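Local coordinates for adenine phosphoribosyltransferase (Leishmania donovani, PDB 1QB7), which binds adenine and, as a type I phosphoribosyltransferase, probably joins it to 5-phospho-alpha-D-ribose 1-diphosphate, giving AMP and diphosphate in purine salvage, at residues Q20-S25 / S45-S50; M100-K105 / A124-T129; L109-E114 / M128-G133; G133-G138 / S164-V169; S176-K181 / L202-A207. All blocks are in the same frame, centred on the assembly; numbering follows the deposited sequence. Where two conformers were deposited one is given.

From the N terminus, contact 1 (20-25/45-50) closes a mostly irregular loop that brings helix 17-25 against helix 45-48. Contacts 2 and 3 come next and overlap: 100-105 meets 124-129, while 109-114, inside that loop, pairs with 128-133, which overlaps the end of 124-129 and runs past it. The shared M128 and T129 tie the edge of the main sheet to a two-stranded ribbon. Contact 4 takes over at G133 and closes the loop to 164-169 round the crossover made by strand 140-145, helix 152-163 and strand 167-173. Contact 5 (176-181/202-207) spans helix 182-192. Although contact 1 closes long before contact 5 opens, they touch, K23 NZ lying 2.7 Å from A207 O.

Contact 1 of 5, residues Q20-S25 / S45-S50; sequences QLLKKS and SSITES
L22 and I47 provide the apolar part of this helix-helix contact: their side chains cross at about a right angle and meet at the methyls, with L22 CD2 3.9 Å from I47 CD1. The same I47 methyl, set in place by a chi2 of -46°, lies 4.1 Å from S25 CB, so it sits beside the last turn of helix 17-25 as well as beside L22.

The polar part is built from serines. S25 CB points at the second segment, and its OG comes to 3.5 Å from S50 OG. Both hydroxyls are hydrogen-bonded to OG1 of T53, which thus serves the two sides of the seam. Backbone adds one van der Waals approach, S46 CB resting 3.5 Å from S25 O, while S46 OG turns to a hydrogen bond with the carbonyl of D43.

With 207 Å² buried in all, the interface is small. Beyond it, T48 hydrogen-bonds to F97 and E49 forms a salt bridge with R131, both of the second subunit. The S46 side chain is about 9 Å from the bound adenine. The contact joins the N-terminal helix 17-25, probably part of the hood of type I phosphoribosyltransferases, to helix 45-48 of the phosphoribosyltransferase domain, near the adenine pocket.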
# COMPACT_ATOMS: atom_id res chain seq x y z
N GLN A 20 3.65 -3.25 23.46
CA GLN A 20 4.30 -2.14 24.13
C GLN A 20 4.85 -1.14 23.12
O GLN A 20 4.71 0.06 23.28
CB GLN A 20 5.44 -2.66 25.00
CG GLN A 20 5.02 -3.59 26.12
CD GLN A 20 4.46 -2.85 27.30
OE1 GLN A 20 5.11 -2.76 28.34
NE2 GLN A 20 3.26 -2.29 27.15
N LEU A 21 5.50 -1.67 22.08
CA LEU A 21 6.10 -0.86 21.04
C LEU A 21 5.04 -0.08 20.27
O LEU A 21 5.25 1.08 19.92
CB LEU A 21 6.92 -1.76 20.11
CG LEU A 21 8.02 -1.16 19.23
CD1 LEU A 21 8.85 -0.16 20.00
CD2 LEU A 21 8.88 -2.29 18.72
N LEU A 22 3.90 -0.72 20.02
CA LEU A 22 2.80 -0.09 19.31
C LEU A 22 2.21 1.05 20.13
O LEU A 22 1.91 2.12 19.60
CB LEU A 22 1.71 -1.12 18.99
CG LEU A 22 2.03 -2.09 17.86
CD1 LEU A 22 1.02 -3.22 17.83
CD2 LEU A 22 2.04 -1.33 16.54
N LYS A 23 2.05 0.81 21.43
CA LYS A 23 1.50 1.82 22.34
C LYS A 23 2.44 3.03 22.39
O LYS A 23 2.00 4.18 22.48
CB LYS A 23 1.33 1.19 23.72
CG LYS A 23 0.78 2.11 24.80
CD LYS A 23 0.82 1.36 26.13
CE LYS A 23 0.47 2.25 27.32
NZ LYS A 23 -0.93 2.74 27.29
N LYS A 24 3.74 2.77 22.30
CA LYS A 24 4.77 3.80 22.34
C LYS A 24 4.85 4.58 21.03
O LYS A 24 4.98 5.81 21.04
CB LYS A 24 6.12 3.16 22.66
CG LYS A 24 7.31 4.11 22.65
CD LYS A 24 8.63 3.34 22.80
CE LYS A 24 9.86 4.21 22.56
NZ LYS A 24 10.02 5.29 23.58
N SER A 25 4.74 3.88 19.91
CA SER A 25 4.84 4.49 18.58
C SER A 25 3.60 5.19 18.05
O SER A 25 3.71 6.24 17.43
CB SER A 25 5.28 3.45 17.55
OG SER A 25 6.52 2.88 17.91
N SER A 45 1.09 6.09 9.63
CA SER A 45 2.45 6.60 9.41
C SER A 45 3.29 6.54 10.68
O SER A 45 4.50 6.40 10.60
CB SER A 45 2.42 8.04 8.89
OG SER A 45 1.93 8.09 7.57
N SER A 46 2.65 6.68 11.84
CA SER A 46 3.39 6.62 13.10
C SER A 46 3.96 5.21 13.29
O SER A 46 4.89 5.00 14.07
CB SER A 46 2.49 7.00 14.28
OG SER A 46 1.42 6.09 14.42
N ILE A 47 3.40 4.24 12.57
CA ILE A 47 3.86 2.86 12.64
C ILE A 47 4.91 2.59 11.56
O ILE A 47 6.01 2.11 11.86
CB ILE A 47 2.67 1.87 12.50
CG1 ILE A 47 1.66 2.10 13.63
CG2 ILE A 47 3.16 0.42 12.47
CD1 ILE A 47 2.30 2.23 15.02
N THR A 48 4.59 2.94 10.31
CA THR A 48 5.51 2.71 9.19
C THR A 48 6.79 3.54 9.26
O THR A 48 7.80 3.15 8.70
CB THR A 48 4.83 2.92 7.79
OG1 THR A 48 4.51 4.31 7.60
CG2 THR A 48 3.55 2.10 7.67
N GLU A 49 6.74 4.68 9.94
CA GLU A 49 7.93 5.53 10.09
C GLU A 49 8.81 5.08 11.25
O GLU A 49 9.89 5.62 11.47
CB GLU A 49 7.53 6.99 10.27
CG GLU A 49 6.99 7.65 9.01
CD GLU A 49 6.52 9.07 9.23
OE1 GLU A 49 7.02 9.76 10.14
OE2 GLU A 49 5.64 9.52 8.47
N SER A 50 8.33 4.09 12.00
CA SER A 50 9.08 3.53 13.12
C SER A 50 9.67 2.19 12.68
O SER A 50 8.98 1.17 12.66
CB SER A 50 8.16 3.33 14.33
OG SER A 50 8.81 2.55 15.33

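Contact 2 of 5, residues M100-K105 / A124-T129; sequences MRKADK and APEVMT
R101 and T129 form a single antiparallel bridge, a hydrogen-bonded pair that joins the end of strand 97-100 to the start of strand 129-131. R101 N donates to T129 O at 3.1 Å, and T129 N returns to R101 O at 2.7 Å. T129 OG1 also donates to R101 O, at 2.8 Å, standing 38° out of the carbonyl plane. Two donors of one residue therefore grip this oxygen from opposite faces. With chi1 71° the OG1 lies between its own N and carbonyl carbon, and it is also hydrogen-bonded to N106 ND2.

Next to the bridge, M100 and M128 cross at about a right angle, M100 CG packing 3.7 Å from M128 CB. The M128 chain bends at chi2 and chi3, and its CE comes to M100 O at 3.4 Å. K102 and E126 also cross at about a right angle; K102 NZ reaches the anti lone pair of E126 OE1 at 3.1 Å in a salt bridge.

Further out, helix 152-163 backs both methionines. The unmodelled residues of this chain lie between the two segments, in the region where type I phosphoribosyltransferases carry their flexible loop. R101 is itself held by a salt bridge from its NE to D79 OD2.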
# COMPACT_ATOMS: atom_id res chain seq x y z
N MET A 100 -7.25 -5.97 -2.37
CA MET A 100 -8.69 -5.71 -2.39
C MET A 100 -8.81 -4.20 -2.62
O MET A 100 -8.37 -3.40 -1.80
CB MET A 100 -9.38 -6.11 -1.09
CG MET A 100 -10.89 -5.93 -1.17
SD MET A 100 -11.79 -6.48 0.28
CE MET A 100 -11.62 -5.06 1.34
N ARG A 101 -9.35 -3.83 -3.78
CA ARG A 101 -9.49 -2.42 -4.13
C ARG A 101 -10.84 -2.16 -4.78
O ARG A 101 -11.58 -3.09 -5.12
CB ARG A 101 -8.40 -2.02 -5.13
CG ARG A 101 -7.02 -2.63 -4.90
CD ARG A 101 -5.98 -1.97 -5.79
NE ARG A 101 -5.84 -0.56 -5.43
CZ ARG A 101 -4.99 0.29 -5.99
NH1 ARG A 101 -4.19 -0.10 -6.97
NH2 ARG A 101 -4.95 1.54 -5.57
N LYS A 102 -11.18 -0.88 -4.94
CA LYS A 102 -12.42 -0.50 -5.61
C LYS A 102 -12.24 -0.92 -7.07
O LYS A 102 -11.11 -1.01 -7.55
CB LYS A 102 -12.67 1.00 -5.51
CG LYS A 102 -13.15 1.46 -4.15
CD LYS A 102 -13.58 2.92 -4.16
CE LYS A 102 -13.98 3.39 -2.76
NZ LYS A 102 -15.08 2.56 -2.18
N ALA A 103 -13.34 -1.20 -7.76
CA ALA A 103 -13.30 -1.63 -9.15
C ALA A 103 -12.47 -0.73 -10.07
O ALA A 103 -11.72 -1.23 -10.90
CB ALA A 103 -14.71 -1.80 -9.70
N ASP A 104 -12.57 0.58 -9.87
CA ASP A 104 -11.84 1.52 -10.71
C ASP A 104 -10.33 1.61 -10.45
O ASP A 104 -9.65 2.48 -11.01
CB ASP A 104 -12.49 2.91 -10.68
CG ASP A 104 -12.43 3.57 -9.30
OD1 ASP A 104 -11.84 3.00 -8.36
OD2 ASP A 104 -12.96 4.70 -9.18
N LYS A 105 -9.82 0.72 -9.60
CA LYS A 105 -8.40 0.67 -9.27
C LYS A 105 -7.81 -0.71 -9.57
O LYS A 105 -6.59 -0.85 -9.64
CB LYS A 105 -8.16 1.00 -7.79
CG LYS A 105 -8.46 2.43 -7.40
CD LYS A 105 -7.58 3.39 -8.16
CE LYS A 105 -8.00 4.83 -7.90
NZ LYS A 105 -7.94 5.16 -6.45
N ALA A 124 -21.51 5.91 3.83
CA ALA A 124 -21.80 5.05 2.68
C ALA A 124 -20.84 3.87 2.54
O ALA A 124 -19.61 4.04 2.58
CB ALA A 124 -21.82 5.88 1.40
N PRO A 125 -21.38 2.65 2.36
CA PRO A 125 -20.61 1.41 2.20
C PRO A 125 -19.82 1.37 0.90
O PRO A 125 -20.27 1.89 -0.12
CB PRO A 125 -21.69 0.33 2.25
CG PRO A 125 -22.86 1.02 1.64
CD PRO A 125 -22.83 2.37 2.31
N GLU A 126 -18.64 0.76 0.94
CA GLU A 126 -17.79 0.67 -0.24
C GLU A 126 -17.87 -0.69 -0.92
O GLU A 126 -17.79 -1.73 -0.27
CB GLU A 126 -16.33 0.93 0.13
CG GLU A 126 -16.10 2.14 1.01
CD GLU A 126 -14.66 2.25 1.45
OE1 GLU A 126 -13.82 2.67 0.62
OE2 GLU A 126 -14.35 1.91 2.62
N VAL A 127 -18.06 -0.67 -2.23
CA VAL A 127 -18.09 -1.91 -2.99
C VAL A 127 -16.61 -2.16 -3.30
O VAL A 127 -15.95 -1.33 -3.92
CB VAL A 127 -18.88 -1.75 -4.30
CG1 VAL A 127 -18.79 -3.02 -5.14
CG2 VAL A 127 -20.33 -1.42 -3.99
N MET A 128 -16.08 -3.28 -2.80
CA MET A 128 -14.68 -3.63 -3.02
C MET A 128 -14.55 -4.85 -3.92
O MET A 128 -15.50 -5.63 -4.06
CB MET A 128 -13.98 -3.87 -1.68
CG MET A 128 -13.96 -2.64 -0.77
SD MET A 128 -12.96 -1.28 -1.42
CE MET A 128 -11.33 -1.86 -1.01
N THR A 129 -13.39 -5.02 -4.54
CA THR A 129 -13.16 -6.13 -5.47
C THR A 129 -11.79 -6.80 -5.35
O THR A 129 -10.88 -6.32 -4.68
CB THR A 129 -13.25 -5.66 -6.95
OG1 THR A 129 -12.10 -4.85 -7.27
CG2 THR A 129 -14.51 -4.85 -7.21
O HOH W 1 -18.03 1.84 -3.67
O HOH W 2 -15.96 -1.09 -6.57

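Contact 3 of 5, residues L109-E114 / M128-G133; sequences LLIRSE and MTIRYG
L109 through S113 pair antiparallel with M128 through Y132, the axes of strands 110-112 and 129-131 passing 4.6 Å apart at 157° between their directions. I111 and I130 are a hydrogen-bonded pair: I111 N to I130 O is 2.9 Å, and the return bond from I130 N is longer. L110 with R131 and R112 with T129 are the flanking non-hydrogen-bonded pairs, and Y132 N continues the ladder to L109 O at 2.6 Å.

At the other end a side chain replaces a backbone acceptor. S113 OG, between its own N and carbonyl carbon (chi1 65°), accepts from M128 N at 2.9 Å while S113 N donates to M128 O. The hydroxyl has a further hydrogen bond to S156 of helix 152-163.

This is a two-stranded ribbon set outside the main sheet. Its I111 and I130 face lies against L160 and S164, at the end of that helix. Along its other edge L110, I111 and R112 form a parallel ladder with a strand of the second subunit, which extends the ribbon into the other monomer.

On the I111 face, CG1 of I111 approaches Y132 CD2 at 3.8 Å, the two side chains crossing obliquely; the Y132 hydroxyl bonds to E233 of the second subunit. On the R112 face, T129 CG2 touches R112 CB, again at 3.8 Å. L110 CD1 comes to T129 OG1 at 3.5 Å. R131 directs its CB away, yet its CG rests 3.3 Å from L109 O, before the guanidinium turns to E49 of the second subunit.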
# COMPACT_ATOMS: atom_id res chain seq x y z
N LEU A 109 -10.69 -9.43 -14.81
CA LEU A 109 -12.09 -9.69 -14.52
C LEU A 109 -12.16 -9.63 -13.01
O LEU A 109 -11.36 -10.27 -12.33
CB LEU A 109 -12.51 -11.08 -14.99
CG LEU A 109 -12.53 -11.33 -16.48
CD1 LEU A 109 -13.07 -12.73 -16.72
CD2 LEU A 109 -13.40 -10.29 -17.16
N LEU A 110 -13.11 -8.87 -12.48
CA LEU A 110 -13.22 -8.72 -11.03
C LEU A 110 -14.48 -9.31 -10.43
O LEU A 110 -15.45 -9.59 -11.13
CB LEU A 110 -13.18 -7.24 -10.66
CG LEU A 110 -12.14 -6.31 -11.29
CD1 LEU A 110 -12.40 -4.90 -10.78
CD2 LEU A 110 -10.72 -6.77 -10.97
N ILE A 111 -14.42 -9.51 -9.12
CA ILE A 111 -15.56 -9.99 -8.33
C ILE A 111 -15.80 -8.83 -7.37
O ILE A 111 -14.86 -8.39 -6.71
CB ILE A 111 -15.21 -11.24 -7.48
CG1 ILE A 111 -14.66 -12.36 -8.36
CG2 ILE A 111 -16.46 -11.71 -6.71
CD1 ILE A 111 -14.23 -13.60 -7.59
N ARG A 112 -17.03 -8.31 -7.31
CA ARG A 112 -17.33 -7.21 -6.40
C ARG A 112 -18.12 -7.66 -5.18
O ARG A 112 -18.92 -8.59 -5.25
CB ARG A 112 -18.08 -6.08 -7.12
CG ARG A 112 -19.50 -6.42 -7.52
CD ARG A 112 -20.25 -5.17 -7.98
NE ARG A 112 -21.64 -5.46 -8.33
CZ ARG A 112 -22.06 -5.72 -9.56
NH1 ARG A 112 -21.20 -5.72 -10.57
NH2 ARG A 112 -23.34 -5.97 -9.78
N SER A 113 -17.89 -6.99 -4.05
CA SER A 113 -18.59 -7.30 -2.80
C SER A 113 -20.01 -6.73 -2.80
O SER A 113 -20.37 -5.92 -3.64
CB SER A 113 -17.80 -6.78 -1.60
OG SER A 113 -17.73 -5.37 -1.59
N GLU A 114 -20.80 -7.16 -1.82
CA GLU A 114 -22.19 -6.72 -1.71
C GLU A 114 -22.42 -6.18 -0.32
O GLU A 114 -22.96 -6.86 0.55
CB GLU A 114 -23.12 -7.91 -1.98
CG GLU A 114 -22.92 -8.51 -3.36
CD GLU A 114 -23.77 -9.75 -3.61
OE1 GLU A 114 -24.46 -10.21 -2.68
OE2 GLU A 114 -23.73 -10.25 -4.76
N MET A 128 -16.08 -3.28 -2.80
CA MET A 128 -14.68 -3.63 -3.02
C MET A 128 -14.55 -4.85 -3.92
O MET A 128 -15.50 -5.63 -4.06
CB MET A 128 -13.98 -3.87 -1.68
CG MET A 128 -13.96 -2.64 -0.77
SD MET A 128 -12.96 -1.28 -1.42
CE MET A 128 -11.33 -1.86 -1.01
N THR A 129 -13.39 -5.02 -4.54
CA THR A 129 -13.16 -6.13 -5.47
C THR A 129 -11.79 -6.80 -5.35
O THR A 129 -10.88 -6.32 -4.68
CB THR A 129 -13.25 -5.66 -6.95
OG1 THR A 129 -12.10 -4.85 -7.27
CG2 THR A 129 -14.51 -4.85 -7.21
N ILE A 130 -11.69 -7.95 -6.01
CA ILE A 130 -10.46 -8.72 -6.14
C ILE A 130 -10.59 -9.29 -7.55
O ILE A 130 -11.70 -9.43 -8.07
CB ILE A 130 -10.31 -9.91 -5.13
CG1 ILE A 130 -11.45 -10.92 -5.30
CG2 ILE A 130 -10.15 -9.41 -3.70
CD1 ILE A 130 -11.24 -12.20 -4.53
N ARG A 131 -9.46 -9.58 -8.19
CA ARG A 131 -9.51 -10.15 -9.52
C ARG A 131 -10.03 -11.58 -9.43
O ARG A 131 -9.66 -12.33 -8.53
CB ARG A 131 -8.12 -10.13 -10.17
CG ARG A 131 -8.13 -10.47 -11.67
CD ARG A 131 -6.74 -10.69 -12.23
NE ARG A 131 -6.11 -11.89 -11.68
CZ ARG A 131 -5.26 -11.90 -10.66
NH1 ARG A 131 -4.90 -10.77 -10.06
NH2 ARG A 131 -4.76 -13.05 -10.23
N TYR A 132 -10.94 -11.92 -10.33
CA TYR A 132 -11.52 -13.25 -10.39
C TYR A 132 -10.40 -14.27 -10.56
O TYR A 132 -9.61 -14.16 -11.49
CB TYR A 132 -12.47 -13.32 -11.58
CG TYR A 132 -13.19 -14.63 -11.74
CD1 TYR A 132 -12.63 -15.68 -12.46
CD2 TYR A 132 -14.46 -14.82 -11.19
CE1 TYR A 132 -13.30 -16.89 -12.63
CE2 TYR A 132 -15.14 -16.02 -11.35
CZ TYR A 132 -14.57 -17.05 -12.07
OH TYR A 132 -15.26 -18.22 -12.25
N GLY A 133 -10.31 -15.23 -9.64
CA GLY A 133 -9.28 -16.25 -9.74
C GLY A 133 -7.99 -15.97 -9.00
O GLY A 133 -7.08 -16.79 -9.04

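Contact 4 of 5, residues G133-G138 / S164-V169; sequences GSIGKG and SDAVVV
K137 and D165 run alongside each other in the same direction, so that a lysine methylene chain passes a carboxylate instead of meeting it head on. K137 CD is the nearest part, 3.6 Å from D165 OD2. The chain is extended throughout, with CG anti to the backbone N (chi1 177°), and it carries NZ onward to 4.7 Å from the same oxygen. Their charges could attract one another, probably weakly, but the charged atoms are not in contact.

Next to this pair the D165 carbonyl faces the backbone of the loop. K137 CA makes a CH...O contact with D165 O at 3.3 Å, and G138 N adds a weak hydrogen bond at 3.4 Å. D165 has positive phi (67°) and closes helix 152-163 with a Schellman motif. The 133-138 loop leads into strand 140-145, and 164-169 leads from that helix into neighbouring strand 167-173; the contact thus lies where the lead-in to strand 140-145 meets the helix-to-strand turn of a beta-alpha-beta crossover of the main sheet.

At the inner end, I135 CG2 and A166 CB bring small apolar surfaces together, 3.6 Å apart in the conformer given, a contact that the second deposited copy of I135 leaves uncertain. S164 turns its CB toward I135 O. A water bridges the rest: it donates to I135 O and to S164 OG and accepts from G133 N at 2.9 Å, while S164 OG bonds back to L160 O.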
# COMPACT_ATOMS: atom_id res chain seq x y z
N GLY A 133 -10.31 -15.23 -9.64
CA GLY A 133 -9.28 -16.25 -9.74
C GLY A 133 -7.99 -15.97 -9.00
O GLY A 133 -7.08 -16.79 -9.04
N SER A 134 -7.90 -14.81 -8.35
CA SER A 134 -6.70 -14.47 -7.59
C SER A 134 -6.61 -15.41 -6.38
O SER A 134 -5.53 -15.63 -5.83
CB SER A 134 -6.72 -13.00 -7.16
OG SER A 134 -7.89 -12.69 -6.43
N ILE A 135 -7.76 -15.90 -5.95
CA ILE A 135 -7.85 -16.85 -4.85
C ILE A 135 -8.73 -17.97 -5.36
O ILE A 135 -9.81 -17.73 -5.90
CB ILE A 135 -8.47 -16.25 -3.55
CG1 ILE A 135 -7.74 -14.97 -3.14
CG2 ILE A 135 -8.50 -17.28 -2.45
CD1 ILE A 135 -8.47 -14.18 -2.08
N GLY A 136 -8.25 -19.20 -5.25
CA GLY A 136 -9.03 -20.32 -5.75
C GLY A 136 -9.62 -21.18 -4.66
O GLY A 136 -9.47 -20.90 -3.47
N LYS A 137 -10.33 -22.22 -5.09
CA LYS A 137 -10.95 -23.18 -4.19
C LYS A 137 -9.86 -23.80 -3.34
O LYS A 137 -8.77 -24.12 -3.83
CB LYS A 137 -11.65 -24.27 -5.01
CG LYS A 137 -12.27 -25.38 -4.20
CD LYS A 137 -13.01 -26.34 -5.12
CE LYS A 137 -13.67 -27.47 -4.36
NZ LYS A 137 -14.31 -28.44 -5.31
N GLY A 138 -10.13 -23.92 -2.04
CA GLY A 138 -9.15 -24.50 -1.15
C GLY A 138 -8.17 -23.52 -0.52
O GLY A 138 -7.46 -23.89 0.41
N SER A 164 -15.12 -16.89 -3.66
CA SER A 164 -14.00 -17.52 -4.36
C SER A 164 -13.88 -19.00 -4.01
O SER A 164 -12.97 -19.68 -4.48
CB SER A 164 -12.71 -16.80 -4.00
OG SER A 164 -12.71 -15.49 -4.51
N ASP A 165 -14.79 -19.48 -3.17
CA ASP A 165 -14.81 -20.87 -2.72
C ASP A 165 -13.59 -21.16 -1.85
O ASP A 165 -13.05 -22.27 -1.85
CB ASP A 165 -14.86 -21.81 -3.94
CG ASP A 165 -15.50 -23.16 -3.63
OD1 ASP A 165 -15.88 -23.41 -2.46
OD2 ASP A 165 -15.64 -23.98 -4.57
N ALA A 166 -13.16 -20.15 -1.10
CA ALA A 166 -12.00 -20.25 -0.21
C ALA A 166 -12.44 -19.98 1.23
O ALA A 166 -13.59 -19.63 1.47
CB ALA A 166 -10.92 -19.25 -0.63
N VAL A 167 -11.52 -20.15 2.17
CA VAL A 167 -11.83 -19.90 3.58
C VAL A 167 -10.93 -18.82 4.16
O VAL A 167 -9.78 -18.64 3.75
CB VAL A 167 -11.74 -21.19 4.47
CG1 VAL A 167 -12.78 -22.21 4.04
CG2 VAL A 167 -10.36 -21.79 4.40
N VAL A 168 -11.50 -18.05 5.09
CA VAL A 168 -10.79 -16.98 5.78
C VAL A 168 -10.07 -17.58 7.00
O VAL A 168 -10.70 -18.27 7.81
CB VAL A 168 -11.77 -15.88 6.25
CG1 VAL A 168 -11.07 -14.89 7.19
CG2 VAL A 168 -12.35 -15.15 5.05
N VAL A 169 -8.76 -17.36 7.08
CA VAL A 169 -7.97 -17.84 8.21
C VAL A 169 -8.33 -16.96 9.40
O VAL A 169 -8.73 -17.46 10.46
CB VAL A 169 -6.46 -17.74 7.92
CG1 VAL A 169 -5.65 -18.06 9.17
CG2 VAL A 169 -6.08 -18.70 6.81
O HOH W 3 -11.33 -15.65 -6.95

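Contact 5 of 5, residues S176-K181 / L202-A207; sequences SIPFLK and LLSDDA
The carboxylate of D205 has I177 CD1 over one face, 3.7 Å from D205 CG, and on that same side, farther out, I177 CG2 comes to within 3.7 Å of OD2. With chi1 77°, D205 CG lies between its own N and carbonyl carbon, which sets the group against I177. P178 lies beside the other oxygen, its CD 3.4 Å from D205 OD1. A water donates to OD1 at 2.7 Å and accepts from F179 N, tying the carboxylate to the 3-10 turn at 178-180.

The backbone holds this in register. S176 and S204 form a parallel bridge, with S176 N to L203 O at 2.9 Å and D205 N to S176 O at the same length. S204 OG accepts from D206 N, an ST turn that starts the 3-10 segment at 205-207.

The bridge belongs to the small parallel sheet 147-148, 175-176, 203-204. I177 touches the D205 carboxylate and also comes within about 4 Å of the bound adenine. D205 O accepts from NH2 of R40, an AMP-binding residue, and the carboxylate, about 3 Å from the R40 side chain, would probably help to position it.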
# COMPACT_ATOMS: atom_id res chain seq x y z
N SER A 176 -7.41 -2.07 16.86
CA SER A 176 -8.85 -2.29 16.88
C SER A 176 -9.52 -1.19 17.70
O SER A 176 -8.89 -0.61 18.60
CB SER A 176 -9.20 -3.65 17.48
OG SER A 176 -8.66 -3.78 18.78
N ILE A 177 -10.76 -0.88 17.35
CA ILE A 177 -11.56 0.14 18.04
C ILE A 177 -12.78 -0.64 18.55
O ILE A 177 -13.87 -0.54 17.99
CB ILE A 177 -12.07 1.22 17.06
CG1 ILE A 177 -10.97 1.67 16.09
CG2 ILE A 177 -12.63 2.40 17.84
CD1 ILE A 177 -9.82 2.40 16.72
N PRO A 178 -12.62 -1.40 19.65
CA PRO A 178 -13.70 -2.20 20.23
C PRO A 178 -15.05 -1.51 20.44
O PRO A 178 -16.11 -2.15 20.34
CB PRO A 178 -13.09 -2.70 21.55
CG PRO A 178 -12.07 -1.65 21.88
CD PRO A 178 -11.45 -1.38 20.55
N PHE A 179 -15.02 -0.20 20.66
CA PHE A 179 -16.23 0.58 20.87
C PHE A 179 -17.18 0.48 19.68
O PHE A 179 -18.40 0.51 19.85
CB PHE A 179 -15.88 2.04 21.13
CG PHE A 179 -17.07 2.92 21.38
CD1 PHE A 179 -17.70 2.92 22.62
CD2 PHE A 179 -17.57 3.74 20.38
CE1 PHE A 179 -18.81 3.73 22.86
CE2 PHE A 179 -18.68 4.55 20.61
CZ PHE A 179 -19.30 4.55 21.85
N LEU A 180 -16.62 0.36 18.48
CA LEU A 180 -17.42 0.27 17.27
C LEU A 180 -18.01 -1.11 17.00
O LEU A 180 -18.74 -1.31 16.03
CB LEU A 180 -16.60 0.75 16.08
CG LEU A 180 -16.26 2.24 16.15
CD1 LEU A 180 -15.22 2.61 15.10
CD2 LEU A 180 -17.53 3.07 15.96
N LYS A 181 -17.68 -2.07 17.87
CA LYS A 181 -18.22 -3.44 17.80
C LYS A 181 -18.27 -4.14 16.43
O LYS A 181 -19.21 -4.90 16.16
CB LYS A 181 -19.60 -3.48 18.47
CG LYS A 181 -19.56 -3.18 19.96
CD LYS A 181 -20.93 -2.80 20.49
CE LYS A 181 -20.86 -2.45 21.97
NZ LYS A 181 -22.12 -1.83 22.46
N LEU A 202 -3.44 -6.40 17.31
CA LEU A 202 -2.20 -6.29 18.07
C LEU A 202 -2.30 -5.25 19.19
O LEU A 202 -1.57 -5.32 20.18
CB LEU A 202 -1.04 -5.96 17.14
CG LEU A 202 -0.88 -6.89 15.93
CD1 LEU A 202 0.22 -6.38 15.03
CD2 LEU A 202 -0.58 -8.32 16.40
N LEU A 203 -3.21 -4.29 19.04
CA LEU A 203 -3.40 -3.24 20.04
C LEU A 203 -4.82 -2.69 19.99
O LEU A 203 -5.42 -2.59 18.92
CB LEU A 203 -2.41 -2.09 19.80
CG LEU A 203 -2.35 -1.03 20.90
CD1 LEU A 203 -1.54 -1.57 22.08
CD2 LEU A 203 -1.71 0.25 20.39
N SER A 204 -5.36 -2.37 21.15
CA SER A 204 -6.70 -1.79 21.26
C SER A 204 -6.51 -0.28 21.38
O SER A 204 -5.58 0.17 22.06
CB SER A 204 -7.41 -2.30 22.51
OG SER A 204 -8.54 -1.49 22.80
N ASP A 205 -7.38 0.51 20.76
CA ASP A 205 -7.22 1.96 20.87
C ASP A 205 -7.40 2.44 22.32
O ASP A 205 -7.05 3.57 22.64
CB ASP A 205 -8.15 2.71 19.91
CG ASP A 205 -9.58 2.76 20.39
OD1 ASP A 205 -10.08 1.73 20.89
OD2 ASP A 205 -10.20 3.84 20.25
N ASP A 206 -7.91 1.57 23.18
CA ASP A 206 -8.08 1.91 24.59
C ASP A 206 -6.71 2.07 25.24
O ASP A 206 -6.58 2.69 26.29
CB ASP A 206 -8.89 0.84 25.33
CG ASP A 206 -9.14 1.20 26.80
OD1 ASP A 206 -9.68 2.30 27.06
OD2 ASP A 206 -8.78 0.40 27.69
N ALA A 207 -5.69 1.51 24.60
CA ALA A 207 -4.32 1.61 25.10
C ALA A 207 -3.71 2.97 24.75
O ALA A 207 -2.70 3.36 25.32
CB ALA A 207 -3.48 0.50 24.52
O HOH W 4 -12.76 1.47 21.24